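Local structure of RIM-binding protein, isoform F (Drosophila melanogaster, 4Z8A) at residues Thr41-Leu46 with Glu60-Arg65; Leu37-Gly42 with Gly66-Asn71. The protein probably acts as a scaffold at the synaptic active zone, its third SH3 domain binding a peptide derived from the calcium channel Cacophony. One frame throughout, in Å; residues are numbered along the deposited sequence.

Contact 1. Residues Thr41-Leu46 with Glu60-Arg65; sequences TGEIIL and ELDGVR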
ATOM      1  N   THR A  41      -5.563   2.511 -10.900  1.00 13.91           N
ATOM      2  CA  THR A  41      -6.609   1.517 -10.691  1.00  9.23           C
ATOM      3  C   THR A  41      -6.416   0.278 -11.573  1.00  9.60           C
ATOM      4  O   THR A  41      -6.165   0.409 -12.761  1.00 13.94           O
ATOM      5  CB  THR A  41      -7.961   2.129 -11.006  1.00 11.20           C
ATOM      6  OG1 THR A  41      -8.167   3.260 -10.157  1.00 13.23           O
ATOM      7  CG2 THR A  41      -9.116   1.105 -10.813  1.00 11.86           C
ATOM      8  N   GLY A  42      -6.543  -0.910 -10.993  1.00 12.70           N
ATOM      9  CA  GLY A  42      -6.418  -2.135 -11.790  1.00 10.48           C
ATOM     10  C   GLY A  42      -5.010  -2.710 -11.826  1.00 11.32           C
ATOM     11  O   GLY A  42      -4.835  -3.875 -12.188  1.00 14.08           O
ATOM     12  N   GLU A  43      -3.997  -1.911 -11.458  1.00 12.85           N
ATOM     13  CA  GLU A  43      -2.644  -2.465 -11.402  1.00 10.46           C
ATOM     14  C   GLU A  43      -2.499  -3.316 -10.164  1.00 13.13           C
ATOM     15  O   GLU A  43      -3.148  -3.062  -9.162  1.00 14.92           O
ATOM     16  CB  GLU A  43      -1.573  -1.364 -11.388  1.00  9.53           C
ATOM     17  CG  GLU A  43      -1.566  -0.541 -12.643  1.00 12.30           C
ATOM     18  CD  GLU A  43      -0.330   0.307 -12.757  1.00 15.98           C
ATOM     19  OE1 GLU A  43      -0.267   1.351 -12.102  1.00 15.03           O
ATOM     20  OE2 GLU A  43       0.588  -0.090 -13.495  1.00 23.78           O
ATOM     21  N   ILE A  44      -1.633  -4.313 -10.231  1.00 11.97           N
ATOM     22  CA  ILE A  44      -1.419  -5.177  -9.077  0.71 11.42           C
ATOM     23  C   ILE A  44      -0.035  -4.960  -8.467  1.00 14.16           C
ATOM     24  O   ILE A  44       0.980  -4.987  -9.151  1.00 12.82           O
ATOM     25  CB  ILE A  44      -1.620  -6.658  -9.448  0.71 17.10           C
ATOM     26  CG1 ILE A  44      -3.073  -6.868  -9.868  0.71 11.80           C
ATOM     27  CG2 ILE A  44      -1.286  -7.551  -8.269  0.71 11.59           C
ATOM     28  CD1 ILE A  44      -3.400  -8.291 -10.263  0.71 11.37           C
ATOM     29  N   ILE A  45      -0.039  -4.731  -7.157  1.00  9.34           N
ATOM     30  CA  ILE A  45       1.160  -4.449  -6.375  0.57 11.67           C
ATOM     31  C   ILE A  45       1.593  -5.693  -5.629  1.00 12.58           C
ATOM     32  O   ILE A  45       0.777  -6.316  -4.965  1.00 12.31           O
ATOM     33  CB  ILE A  45       0.907  -3.330  -5.327  0.57 12.18           C
ATOM     34  CG1 ILE A  45       0.112  -2.166  -5.940  0.57 12.78           C
ATOM     35  CG2 ILE A  45       2.216  -2.894  -4.644  0.57 12.81           C
ATOM     36  CD1 ILE A  45       0.794  -1.451  -7.060  0.57 13.08           C
ATOM     37  N   LEU A  46       2.865  -6.070  -5.741  1.00  8.84           N
ATOM     38  CA  LEU A  46       3.386  -7.135  -4.876  1.00 11.46           C
ATOM     39  C   LEU A  46       3.763  -6.523  -3.540  1.00 14.03           C
ATOM     40  O   LEU A  46       4.583  -5.608  -3.492  1.00 14.51           O
ATOM     41  CB  LEU A  46       4.611  -7.822  -5.496  1.00 10.58           C
ATOM     42  CG  LEU A  46       4.344  -8.744  -6.684  1.00 10.46           C
ATOM     43  CD1 LEU A  46       5.647  -9.123  -7.356  1.00 13.29           C
ATOM     44  CD2 LEU A  46       3.601  -9.995  -6.226  1.00 11.45           C
ATOM     45  N   GLU A  60       6.024  -3.406  -4.682  1.00 12.31           N
ATOM     46  CA  GLU A  60       6.768  -3.353  -5.946  1.00 10.09           C
ATOM     47  C   GLU A  60       5.794  -3.242  -7.088  1.00 13.50           C
ATOM     48  O   GLU A  60       4.730  -3.880  -7.062  1.00 12.17           O
ATOM     49  CB  GLU A  60       7.623  -4.601  -6.135  1.00 12.97           C
ATOM     50  CG  GLU A  60       8.548  -4.552  -7.357  1.00 14.79           C
ATOM     51  CD  GLU A  60       7.896  -4.982  -8.663  1.00 22.07           C
ATOM     52  OE1 GLU A  60       6.774  -5.562  -8.642  1.00 17.13           O
ATOM     53  OE2 GLU A  60       8.525  -4.749  -9.722  1.00 21.17           O
ATOM     54  N   LEU A  61       6.150  -2.451  -8.092  1.00 11.84           N
ATOM     55  CA  LEU A  61       5.312  -2.340  -9.283  1.00 12.95           C
ATOM     56  C   LEU A  61       6.160  -1.906 -10.465  1.00 18.05           C
ATOM     57  O   LEU A  61       6.785  -0.853 -10.434  1.00 18.25           O
ATOM     58  CB  LEU A  61       4.154  -1.355  -9.053  1.00 14.85           C
ATOM     59  CG  LEU A  61       3.335  -0.973 -10.292  1.00 13.78           C
ATOM     60  CD1 LEU A  61       2.616  -2.192 -10.907  1.00 13.89           C
ATOM     61  CD2 LEU A  61       2.306   0.138  -9.960  1.00 11.03           C
ATOM     62  N   ASP A  62       6.182  -2.743 -11.493  1.00 16.70           N
ATOM     63  CA  ASP A  62       6.939  -2.474 -12.724  1.00 23.74           C
ATOM     64  C   ASP A  62       8.369  -1.965 -12.475  1.00 20.35           C
ATOM     65  O   ASP A  62       8.797  -0.960 -13.054  1.00 29.38           O
ATOM     66  CB  ASP A  62       6.184  -1.479 -13.608  1.00 27.95           C
ATOM     67  CG  ASP A  62       4.903  -2.076 -14.203  1.00 33.21           C
ATOM     68  OD1 ASP A  62       4.909  -3.279 -14.567  1.00 33.17           O
ATOM     69  OD2 ASP A  62       3.901  -1.344 -14.312  1.00 40.55           O
ATOM     70  N   GLY A  63       9.102  -2.657 -11.615  1.00 17.27           N
ATOM     71  CA  GLY A  63      10.512  -2.366 -11.428  1.00 22.98           C
ATOM     72  C   GLY A  63      10.821  -1.308 -10.384  1.00 27.86           C
ATOM     73  O   GLY A  63      11.982  -1.059 -10.083  1.00 27.67           O
ATOM     74  N   VAL A  64       9.783  -0.685  -9.836  1.00 14.52           N
ATOM     75  CA  VAL A  64       9.929   0.352  -8.805  1.00 21.54           C
ATOM     76  C   VAL A  64       9.374  -0.149  -7.469  1.00 20.84           C
ATOM     77  O   VAL A  64       8.338  -0.803  -7.451  1.00 14.83           O
ATOM     78  CB  VAL A  64       9.185   1.637  -9.197  1.00 22.02           C
ATOM     79  CG1 VAL A  64       9.547   2.771  -8.263  1.00 24.55           C
ATOM     80  CG2 VAL A  64       9.478   2.021 -10.642  1.00 33.28           C
ATOM     81  N   ARG A  65      10.074   0.136  -6.370  1.00 18.34           N
ATOM     82  CA  ARG A  65       9.628  -0.241  -5.031  1.00 17.70           C
ATOM     83  C   ARG A  65       9.334   0.990  -4.179  1.00 19.73           C
ATOM     84  O   ARG A  65      10.006   2.008  -4.305  1.00 17.81           O
ATOM     85  CB  ARG A  65      10.679  -1.115  -4.351  1.00 26.06           C
ATOM     86  CG  ARG A  65      10.867  -2.415  -5.080  1.00 30.33           C
ATOM     87  CD  ARG A  65      11.997  -3.246  -4.546  1.00 37.53           C
ATOM     88  NE  ARG A  65      12.289  -4.309  -5.503  1.00 44.55           N
ATOM     89  CZ  ARG A  65      11.749  -5.524  -5.464  1.00 47.05           C
ATOM     90  NH1 ARG A  65      10.890  -5.849  -4.502  1.00 34.52           N
ATOM     91  NH2 ARG A  65      12.072  -6.415  -6.387  1.00 43.61           N
TER

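Contact 2. Residues Leu37-Gly42 with Gly66-Asn71; sequences LCFKTG and GLVPSN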
ATOM      1  N   LEU A  37       5.014   4.948  -3.710  1.00 11.02           N
ATOM      2  CA  LEU A  37       4.882   4.436  -5.061  1.00 15.74           C
ATOM      3  C   LEU A  37       3.634   5.011  -5.746  1.00 18.22           C
ATOM      4  O   LEU A  37       2.585   5.162  -5.108  1.00 22.68           O
ATOM      5  CB  LEU A  37       4.825   2.902  -4.997  1.00 15.88           C
ATOM      6  CG  LEU A  37       4.937   2.003  -6.218  1.00 26.60           C
ATOM      7  CD1 LEU A  37       6.231   2.270  -6.938  1.00 26.13           C
ATOM      8  CD2 LEU A  37       4.893   0.552  -5.746  1.00 20.20           C
ATOM      9  N   CYS A  38       3.775   5.376  -7.022  1.00 15.22           N
ATOM     10  CA  CYS A  38       2.652   5.803  -7.846  0.53 14.47           C
ATOM     11  C   CYS A  38       1.971   4.595  -8.513  1.00 13.36           C
ATOM     12  O   CYS A  38       2.648   3.674  -8.940  1.00 16.09           O
ATOM     13  CB  CYS A  38       3.159   6.785  -8.904  0.53 20.70           C
ATOM     14  SG  CYS A  38       1.905   7.618  -9.861  0.53 27.22           S
ATOM     15  N   PHE A  39       0.638   4.598  -8.615  1.00 11.55           N
ATOM     16  CA  PHE A  39      -0.029   3.505  -9.328  1.00 10.16           C
ATOM     17  C   PHE A  39      -1.418   3.898  -9.813  1.00 12.95           C
ATOM     18  O   PHE A  39      -1.942   4.945  -9.428  1.00 13.25           O
ATOM     19  CB  PHE A  39      -0.119   2.242  -8.450  1.00 12.79           C
ATOM     20  CG  PHE A  39      -0.751   2.473  -7.093  1.00 10.79           C
ATOM     21  CD1 PHE A  39      -2.120   2.419  -6.933  1.00 10.95           C
ATOM     22  CD2 PHE A  39       0.038   2.752  -5.985  1.00 10.01           C
ATOM     23  CE1 PHE A  39      -2.691   2.619  -5.699  1.00 13.43           C
ATOM     24  CE2 PHE A  39      -0.516   2.947  -4.760  1.00 13.65           C
ATOM     25  CZ  PHE A  39      -1.898   2.885  -4.611  1.00 13.09           C
ATOM     26  N   LYS A  40      -1.995   3.044 -10.660  0.66 13.66           N
ATOM     27  CA  LYS A  40      -3.311   3.288 -11.254  0.66 14.37           C
ATOM     28  C   LYS A  40      -4.285   2.168 -10.928  0.66 12.23           C
ATOM     29  O   LYS A  40      -3.898   1.019 -10.712  0.66 12.02           O
ATOM     30  CB  LYS A  40      -3.192   3.444 -12.774  0.66 15.61           C
ATOM     31  CG  LYS A  40      -2.331   4.646 -13.211  0.66 16.57           C
ATOM     32  CD  LYS A  40      -3.051   5.969 -12.992  0.66 15.43           C
ATOM     33  CE  LYS A  40      -2.255   7.133 -13.587  0.66 27.11           C
ATOM     34  NZ  LYS A  40      -3.038   8.395 -13.612  0.66 32.56           N
ATOM     35  N   THR A  41      -5.563   2.511 -10.900  1.00 13.91           N
ATOM     36  CA  THR A  41      -6.609   1.517 -10.691  1.00  9.23           C
ATOM     37  C   THR A  41      -6.416   0.278 -11.573  1.00  9.60           C
ATOM     38  O   THR A  41      -6.165   0.409 -12.761  1.00 13.94           O
ATOM     39  CB  THR A  41      -7.961   2.129 -11.006  1.00 11.20           C
ATOM     40  OG1 THR A  41      -8.167   3.260 -10.157  1.00 13.23           O
ATOM     41  CG2 THR A  41      -9.116   1.105 -10.813  1.00 11.86           C
ATOM     42  N   GLY A  42      -6.543  -0.910 -10.993  1.00 12.70           N
ATOM     43  CA  GLY A  42      -6.418  -2.135 -11.790  1.00 10.48           C
ATOM     44  C   GLY A  42      -5.010  -2.710 -11.826  1.00 11.32           C
ATOM     45  O   GLY A  42      -4.835  -3.875 -12.188  1.00 14.08           O
ATOM     46  N   GLY A  66       8.314   0.910  -3.332  1.00 11.87           N
ATOM     47  CA  GLY A  66       8.011   2.016  -2.443  1.00 11.21           C
ATOM     48  C   GLY A  66       6.799   1.723  -1.604  1.00 12.13           C
ATOM     49  O   GLY A  66       6.098   0.734  -1.838  1.00 12.35           O
ATOM     50  N   LEU A  67       6.516   2.619  -0.660  1.00 11.09           N
ATOM     51  CA  LEU A  67       5.386   2.448   0.228  1.00  9.60           C
ATOM     52  C   LEU A  67       4.074   2.782  -0.488  1.00 10.03           C
ATOM     53  O   LEU A  67       3.992   3.736  -1.259  1.00 13.31           O
ATOM     54  CB  LEU A  67       5.556   3.329   1.473  1.00 13.56           C
ATOM     55  CG  LEU A  67       6.770   3.008   2.355  1.00 17.63           C
ATOM     56  CD1 LEU A  67       6.899   4.040   3.474  1.00 16.38           C
ATOM     57  CD2 LEU A  67       6.689   1.607   2.940  1.00 17.27           C
ATOM     58  N   VAL A  68       3.048   1.985  -0.200  1.00 11.22           N
ATOM     59  CA  VAL A  68       1.715   2.180  -0.773  1.00 10.05           C
ATOM     60  C   VAL A  68       0.652   2.229   0.333  1.00 11.75           C
ATOM     61  O   VAL A  68       0.716   1.477   1.304  1.00 11.31           O
ATOM     62  CB  VAL A  68       1.379   1.065  -1.789  1.00 18.26           C
ATOM     63  CG1 VAL A  68       2.397   1.049  -2.903  1.00 13.90           C
ATOM     64  CG2 VAL A  68       1.357  -0.274  -1.114  1.00 17.70           C
ATOM     65  N   PRO A  69      -0.312   3.149   0.207  1.00 13.09           N
ATOM     66  CA  PRO A  69      -1.363   3.283   1.229  1.00 10.53           C
ATOM     67  C   PRO A  69      -2.359   2.118   1.191  1.00 11.38           C
ATOM     68  O   PRO A  69      -2.978   1.875   0.164  1.00 12.72           O
ATOM     69  CB  PRO A  69      -2.066   4.597   0.850  1.00 12.75           C
ATOM     70  CG  PRO A  69      -1.879   4.731  -0.603  1.00 13.49           C
ATOM     71  CD  PRO A  69      -0.513   4.066  -0.929  1.00 14.93           C
ATOM     72  N   SER A  70      -2.499   1.416   2.307  1.00  9.73           N
ATOM     73  CA  SER A  70      -3.329   0.213   2.352  1.00 12.79           C
ATOM     74  C   SER A  70      -4.774   0.495   1.954  1.00 12.67           C
ATOM     75  O   SER A  70      -5.451  -0.374   1.414  1.00 10.23           O
ATOM     76  CB  SER A  70      -3.278  -0.398   3.749  1.00 12.55           C
ATOM     77  OG  SER A  70      -3.737   0.537   4.728  1.00 11.55           O
ATOM     78  N   ASN A  71      -5.244   1.719   2.196  1.00 10.56           N
ATOM     79  CA  ASN A  71      -6.641   2.018   1.989  1.00 12.78           C
ATOM     80  C   ASN A  71      -6.983   2.280   0.528  1.00 10.73           C
ATOM     81  O   ASN A  71      -8.136   2.488   0.214  1.00 10.97           O
ATOM     82  CB  ASN A  71      -7.110   3.175   2.899  1.00 12.54           C
ATOM     83  CG  ASN A  71      -6.306   4.452   2.738  1.00 12.61           C
ATOM     84  OD1 ASN A  71      -5.164   4.440   2.294  1.00 12.54           O
ATOM     85  ND2 ASN A  71      -6.915   5.581   3.129  1.00 11.60           N
TER

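Contact 1. Residues Thr41-Leu46 with Glu60-Arg65
L61 lays CD2 between E43 and I45, and turns CD1 to the carbonyl O of I44 and to OE2 of E43. CD2 is shared: it sits 3.6 Å from CD1 of I45 and equally near OE1 of E43. CG of L61, anti to the backbone N (chi1 170°), is carried toward the segment 41-46; CD1 lies 3.7 Å from O of I44. The side chains of E43 and L61 cross at about a right angle, whereas I45 meets L61 at a slant and keeps its CG2 for the carbonyl O of E60. An alanine in place of L61 would probably open a gap beside CD1 of I45 and take away the methyls against which the carboxylate of E43 lies.

The backbones of L46 and E60 close an antiparallel hydrogen-bonded pair: E60 N lies 2.9 Å from L46 O, and L46 N bonds E60 O at 3.2 Å. The chain of E60 bends at chi2 (-85°), and its OE2 takes the N-H of G63 at 2.9 Å, from above the carboxylate plane. That bond adds to the backbone pair of L61 and V64 that closes the type I' turn, and is likely to steady it; the turn is the distal loop of the SH3 domain, between strands 56-61 and 64-69.

At the other end, OE2 of E43 stands 3.6 Å from OD2 of D62. OE1 of E43 is held by the backbone N of K40. Two carboxylates this close would be expected to repel, so the apolar overlap and strand bonds probably hold the segments together despite the acidic edge.

Contact 2. Residues Leu37-Gly42 with Gly66-Asn71
V68 presents CG1 to both L37 and F39, and this methyl is the middle of the contact. It lies 3.7 Å from CB of L37 and 3.8 Å from CD2 of the same residue; the two side chains run side by side and point the same way. CG1 of V68 is anti to the carbonyl carbon (chi1 -59°), which sets it on the side facing the segment 37-42. F39 reaches the same methyl with CE2, at 3.9 Å, its side chain slanting across that of the valine.

One step along the strand, P69 meets F39 tip to tip. CD of the proline ring lies at the edge of the phenyl ring and in its plane, 4.0 Å from CE2, with CZ only slightly farther off. P69 also touches Y21 and packs on an apolar side chain of the bound peptide, so one residue lines the binding surface and borders the core.

Towards G66 the contact turns polar. L37 N donates to L67 O over 2.9 Å in a fairly straight bond (162° at the hydrogen), the donor standing 29° off the carbonyl plane. G66 has its CA 4.7 Å from that of L37; a CB there would point at the loop and come 3.3 Å from L37 N, a tight fit. The carbonyl O of L37 is buried here with no partner in the model. Across the two segments one backbone bond, L37 N to L67 O, thus ties the loop to the strand, and L67 also bonds V35, while packing of V68 and P69 on L37 and F39 probably accounts for most of the contact across this part of the SH3 core.

In the fold
Contact 2 lies in the interior, with five of its six touching residues buried, whereas contact 1 is mostly a surface contact in which I45 alone is buried. Contact 1 joins neighbouring strands of the sheet, 44-48 and 56-61, at the end next to the turn into 64-69; contact 2 sets the loop before strand 44-48 against the edge strand 64-69. The two meet directly: CD2 of L61 lies 3.5 Å from CB of F39, and CG1 of V64 packs on CD1 of L37. The apolar side of contact 1 therefore continues into the core of contact 2. Contact 1 brings the carboxylates of E43 and D62 together at the surface, while N71 of contact 2 hydrogen-bonds the bound peptide.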